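Local structure of conjugal transfer protein TRWB (Escherichia coli, 1E9R) at residues N123-D126 and W127-A131; R211-L214 and S215-P219. The protein probably couples DNA processing to its transport during bacterial conjugation, as a hexameric, P-loop NTPase-type protein that resembles ring helicases and F1-ATPase. One frame throughout, in Å; residues are numbered along the deposited sequence.

Contact 1: N123-D126 and W127-A131; sequences NDYD and WQRYA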
loop_
_atom_site.group_PDB
_atom_site.type_symbol
_atom_site.label_atom_id
_atom_site.label_comp_id
_atom_site.label_asym_id
_atom_site.label_seq_id
_atom_site.Cartn_x
_atom_site.Cartn_y
_atom_site.Cartn_z
ATOM N N ASN B 123 0.863 -28.030 33.312
ATOM C CA ASN B 123 1.354 -26.948 34.163
ATOM C C ASN B 123 0.561 -25.663 33.967
ATOM O O ASN B 123 -0.241 -25.547 33.041
ATOM C CB ASN B 123 2.823 -26.685 33.868
ATOM C CG ASN B 123 3.672 -27.908 34.075
ATOM O OD1 ASN B 123 3.890 -28.334 35.202
ATOM N ND2 ASN B 123 4.145 -28.496 32.983
ATOM N N ASP B 124 0.802 -24.693 34.837
ATOM C CA ASP B 124 0.093 -23.428 34.760
ATOM C C ASP B 124 0.290 -22.714 33.431
ATOM O O ASP B 124 -0.626 -22.080 32.928
ATOM C CB ASP B 124 0.529 -22.504 35.899
ATOM C CG ASP B 124 -0.273 -21.208 35.938
ATOM O OD1 ASP B 124 -1.519 -21.268 35.784
ATOM O OD2 ASP B 124 0.344 -20.131 36.132
ATOM N N TYR B 125 1.479 -22.818 32.852
ATOM C CA TYR B 125 1.732 -22.142 31.587
ATOM C C TYR B 125 1.046 -22.801 30.387
ATOM O O TYR B 125 1.091 -22.269 29.274
ATOM C CB TYR B 125 3.246 -22.018 31.343
ATOM C CG TYR B 125 3.945 -23.277 30.857
ATOM C CD1 TYR B 125 3.980 -23.604 29.489
ATOM C CD2 TYR B 125 4.585 -24.137 31.761
ATOM C CE1 TYR B 125 4.642 -24.767 29.032
ATOM C CE2 TYR B 125 5.247 -25.299 31.318
ATOM C CZ TYR B 125 5.271 -25.608 29.954
ATOM O OH TYR B 125 5.910 -26.759 29.529
ATOM N N ASP B 126 0.400 -23.947 30.604
ATOM C CA ASP B 126 -0.284 -24.633 29.511
ATOM C C ASP B 126 -1.611 -23.993 29.156
ATOM O O ASP B 126 -2.154 -24.254 28.086
ATOM C CB ASP B 126 -0.530 -26.104 29.838
ATOM C CG ASP B 126 0.732 -26.907 29.852
ATOM O OD1 ASP B 126 1.665 -26.542 29.112
ATOM O OD2 ASP B 126 0.792 -27.910 30.588
ATOM N N TRP B 127 -2.146 -23.163 30.047
ATOM C CA TRP B 127 -3.417 -22.521 29.756
ATOM C C TRP B 127 -3.297 -21.574 28.569
ATOM O O TRP B 127 -4.116 -21.626 27.646
ATOM C CB TRP B 127 -3.948 -21.771 30.976
ATOM C CG TRP B 127 -4.398 -22.683 32.087
ATOM C CD1 TRP B 127 -3.779 -22.881 33.284
ATOM C CD2 TRP B 127 -5.553 -23.536 32.091
ATOM N NE1 TRP B 127 -4.472 -23.800 34.034
ATOM C CE2 TRP B 127 -5.564 -24.218 33.323
ATOM C CE3 TRP B 127 -6.577 -23.788 31.169
ATOM C CZ2 TRP B 127 -6.560 -25.139 33.659
ATOM C CZ3 TRP B 127 -7.568 -24.704 31.506
ATOM C CH2 TRP B 127 -7.550 -25.367 32.741
ATOM N N GLN B 128 -2.283 -20.711 28.579
ATOM C CA GLN B 128 -2.094 -19.786 27.463
ATOM C C GLN B 128 -1.622 -20.560 26.231
ATOM O O GLN B 128 -2.018 -20.296 25.092
ATOM C CB GLN B 128 -1.072 -18.697 27.818
ATOM C CG GLN B 128 -0.647 -17.836 26.612
ATOM C CD GLN B 128 -1.820 -17.194 25.803
ATOM O OE1 GLN B 128 -3.013 -17.430 26.074
ATOM N NE2 GLN B 128 -1.462 -16.379 24.800
ATOM N N ARG B 129 -0.770 -21.532 26.491
ATOM C CA ARG B 129 -0.215 -22.379 25.465
ATOM C C ARG B 129 -1.301 -23.005 24.583
ATOM O O ARG B 129 -1.217 -22.975 23.358
ATOM C CB ARG B 129 0.605 -23.458 26.160
ATOM C CG ARG B 129 1.524 -24.224 25.284
ATOM C CD ARG B 129 2.360 -25.154 26.128
ATOM N NE ARG B 129 3.106 -26.072 25.279
ATOM C CZ ARG B 129 3.636 -27.215 25.693
ATOM N NH1 ARG B 129 3.505 -27.590 26.960
ATOM N NH2 ARG B 129 4.284 -27.987 24.830
ATOM N N TYR B 130 -2.334 -23.564 25.203
ATOM C CA TYR B 130 -3.394 -24.202 24.430
ATOM C C TYR B 130 -4.557 -23.279 24.105
ATOM O O TYR B 130 -5.425 -23.624 23.305
ATOM C CB TYR B 130 -3.866 -25.496 25.121
ATOM C CG TYR B 130 -2.761 -26.531 25.174
ATOM C CD1 TYR B 130 -2.349 -27.186 24.016
ATOM C CD2 TYR B 130 -2.038 -26.762 26.346
ATOM C CE1 TYR B 130 -1.233 -28.033 24.016
ATOM C CE2 TYR B 130 -0.919 -27.611 26.354
ATOM C CZ TYR B 130 -0.524 -28.238 25.186
ATOM O OH TYR B 130 0.589 -29.045 25.172
ATOM N N ALA B 131 -4.572 -22.100 24.716
ATOM C CA ALA B 131 -5.602 -21.114 24.406
ATOM C C ALA B 131 -5.245 -20.637 22.984
ATOM O O ALA B 131 -6.114 -20.350 22.157
ATOM C CB ALA B 131 -5.530 -19.960 25.395
HETATM O O HOH W 1 -1.097 -19.783 30.936
#
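The guanidinium group of Arg129 has Tyr130 OH over the centre of one face and Asp126 OD1 at its edge, while that same carboxylate oxygen stands 3.5 Å above one face of the Tyr125 ring, offset toward its rim. Asp126 CB meets the Tyr130 ring at its edge, in the ring plane. These groups gather where a type I beta turn, Asn123 to Asp126, runs into helix 126-134. The salt bridge is direct: Arg129 NH1 donates to Asp126 OD1 over 3.0 Å on the syn side, 30° out of the carboxylate plane. Arg129 reaches it with CG anti to its own backbone N (chi1 -166°) and a chain extended as far as NE, which lays the arginine beside the Tyr125 ring, guanidinium and ring planes only 19° apart. The other carboxylate oxygen serves the turn, since Asp126 OD2 accepts from Asn123 N at 2.7 Å, from above the carboxylate plane; it also accepts a hydrogen bond from Arg122 N and forms a salt bridge with Arg232 NH1. An asparagine here would probably leave Arg129 and Arg232, whose guanidinium groups lie close together, without the carboxylate charge they share. Further hydrogen bonds join Arg129 NH2 to Thr268 O, Tyr130 OH to Ser269 OG, and Tyr125 OH to Asp250 OD2 of the second subunit, so the helix start also borders a subunit interface. On the helix's Trp127 flank the indole packs against helix 141-163, and Asp124 O sits at its edge, 3.3 Å from Trp127 CD1. That carbonyl also takes a weak bond from Trp127 N. A water bridges the turn and the helix, donating to Asp124 O at 3.1 Å and accepting from Gln128 N at 2.8 Å.

Contact 2: R211-L214 and S215-P219; sequences RFVL and SDKLP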
loop_
_atom_site.group_PDB
_atom_site.type_symbol
_atom_site.label_atom_id
_atom_site.label_comp_id
_atom_site.label_asym_id
_atom_site.label_seq_id
_atom_site.Cartn_x
_atom_site.Cartn_y
_atom_site.Cartn_z
ATOM N N ARG B 211 -16.036 -12.329 23.693
ATOM C CA ARG B 211 -17.244 -13.150 23.581
ATOM C C ARG B 211 -17.485 -13.614 22.150
ATOM O O ARG B 211 -17.779 -14.781 21.899
ATOM C CB ARG B 211 -18.452 -12.352 24.070
ATOM C CG ARG B 211 -18.323 -11.896 25.509
ATOM C CD ARG B 211 -19.053 -12.830 26.463
ATOM N NE ARG B 211 -20.415 -12.381 26.734
ATOM C CZ ARG B 211 -21.254 -12.982 27.573
ATOM N NH1 ARG B 211 -20.890 -14.076 28.231
ATOM N NH2 ARG B 211 -22.451 -12.450 27.788
ATOM N N PHE B 212 -17.363 -12.688 21.213
ATOM C CA PHE B 212 -17.561 -12.998 19.808
ATOM C C PHE B 212 -16.530 -13.996 19.286
ATOM O O PHE B 212 -16.881 -14.950 18.600
ATOM C CB PHE B 212 -17.519 -11.714 18.985
ATOM C CG PHE B 212 -18.815 -10.984 18.957
ATOM C CD1 PHE B 212 -19.984 -11.643 18.582
ATOM C CD2 PHE B 212 -18.875 -9.637 19.287
ATOM C CE1 PHE B 212 -21.190 -10.970 18.531
ATOM C CE2 PHE B 212 -20.089 -8.949 19.240
ATOM C CZ PHE B 212 -21.244 -9.614 18.862
ATOM N N VAL B 213 -15.258 -13.785 19.598
ATOM C CA VAL B 213 -14.237 -14.712 19.136
ATOM C C VAL B 213 -14.597 -16.102 19.618
ATOM O O VAL B 213 -14.676 -17.031 18.829
ATOM C CB VAL B 213 -12.840 -14.362 19.692
ATOM C CG1 VAL B 213 -11.853 -15.446 19.327
ATOM C CG2 VAL B 213 -12.379 -13.032 19.135
ATOM N N LEU B 214 -14.819 -16.230 20.920
ATOM C CA LEU B 214 -15.160 -17.511 21.530
ATOM C C LEU B 214 -16.453 -18.107 20.990
ATOM O O LEU B 214 -16.596 -19.326 20.914
ATOM C CB LEU B 214 -15.251 -17.353 23.046
ATOM C CG LEU B 214 -14.024 -17.710 23.890
ATOM C CD1 LEU B 214 -12.748 -17.641 23.069
ATOM C CD2 LEU B 214 -13.975 -16.769 25.085
ATOM N N SER B 215 -17.396 -17.255 20.618
ATOM C CA SER B 215 -18.647 -17.743 20.063
ATOM C C SER B 215 -18.356 -18.412 18.717
ATOM O O SER B 215 -19.067 -19.323 18.303
ATOM C CB SER B 215 -19.638 -16.582 19.875
ATOM O OG SER B 215 -19.939 -16.376 18.502
ATOM N N ASP B 216 -17.299 -17.960 18.042
ATOM C CA ASP B 216 -16.924 -18.511 16.746
ATOM C C ASP B 216 -16.051 -19.741 16.859
ATOM O O ASP B 216 -16.192 -20.675 16.076
ATOM C CB ASP B 216 -16.174 -17.474 15.894
ATOM C CG ASP B 216 -17.052 -16.304 15.473
ATOM O OD1 ASP B 216 -18.251 -16.526 15.182
ATOM O OD2 ASP B 216 -16.543 -15.160 15.410
ATOM N N LYS B 217 -15.156 -19.745 17.837
ATOM C CA LYS B 217 -14.229 -20.858 17.996
ATOM C C LYS B 217 -14.701 -22.077 18.779
ATOM O O LYS B 217 -14.457 -23.212 18.369
ATOM C CB LYS B 217 -12.913 -20.360 18.612
ATOM C CG LYS B 217 -12.300 -19.174 17.900
ATOM C CD LYS B 217 -12.113 -19.435 16.428
ATOM C CE LYS B 217 -11.765 -18.158 15.691
ATOM N NZ LYS B 217 -11.792 -18.356 14.216
ATOM N N LEU B 218 -15.384 -21.846 19.890
ATOM C CA LEU B 218 -15.816 -22.929 20.759
ATOM C C LEU B 218 -16.888 -23.931 20.343
ATOM O O LEU B 218 -16.797 -25.104 20.705
ATOM C CB LEU B 218 -16.200 -22.350 22.115
ATOM C CG LEU B 218 -15.032 -21.709 22.865
ATOM C CD1 LEU B 218 -15.500 -21.165 24.213
ATOM C CD2 LEU B 218 -13.943 -22.743 23.059
ATOM N N PRO B 219 -17.911 -23.501 19.587
ATOM C CA PRO B 219 -18.977 -24.429 19.169
ATOM C C PRO B 219 -18.626 -25.926 19.006
ATOM O O PRO B 219 -19.082 -26.758 19.795
ATOM C CB PRO B 219 -19.490 -23.789 17.883
ATOM C CG PRO B 219 -19.409 -22.318 18.225
ATOM C CD PRO B 219 -18.040 -22.207 18.890
#
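Leu218 turns CG anti to its carbonyl carbon (chi1 -64°), and its extended second torsion brings CD1 to 3.8 Å from Leu214 CG; the two leucines lie side by side and point the same way. One turn is thus bridged by an i to i+4 apolar pair, reinforced by the backbone bond from Leu218 N to Leu214 O, 3.0 Å long. Lys217 likewise holds CG anti to its carbonyl carbon (chi1 -51°), which sets Lys217 CG 4.0 Å from Val213 CG1. Near the C-terminal end of helix 201-217, Val213 O accepts two backbone bonds, an i to i+4 one and an i to i+3 one: Lys217 N meets Val213 O in the carbonyl plane at 2.9 Å, whereas Asp216 N comes from above the plane, 58° out of it. Asp216 N is itself shared, because it also donates to Phe212 O at 3.1 Å. Beyond its aliphatic part, the lysine ends in a salt bridge from NZ to Glu292, with a bound sulfate about 6 Å from its side chain. On the surface facing the third subunit, the Phe212 ring meets Tyr149 of that subunit. Within the chain, Leu214 and Leu218 pack on helix 169-178, while Val213 and Leu214 also touch helix 141-163.

How the contacts relate
Contact 1 comes first along the chain, where the loop after strand 103-105 enters helix 126-134; contact 2 follows near the end of helix 201-217. Their centres are 18 Å apart and their nearest atoms about 7 Å, so they do not touch, yet both lie on the same side of the chain's centre and belong to the type IV secretion coupling-protein DNA-binding domain. Helix 141-163 links them: it receives Trp127 and Gln128 from contact 1 and Val213 and Leu214 from contact 2. Each contact also borders a different neighbouring subunit, the second for 123-131 and the third for 211-219, consistent with both being part of the hexamer's interfaces.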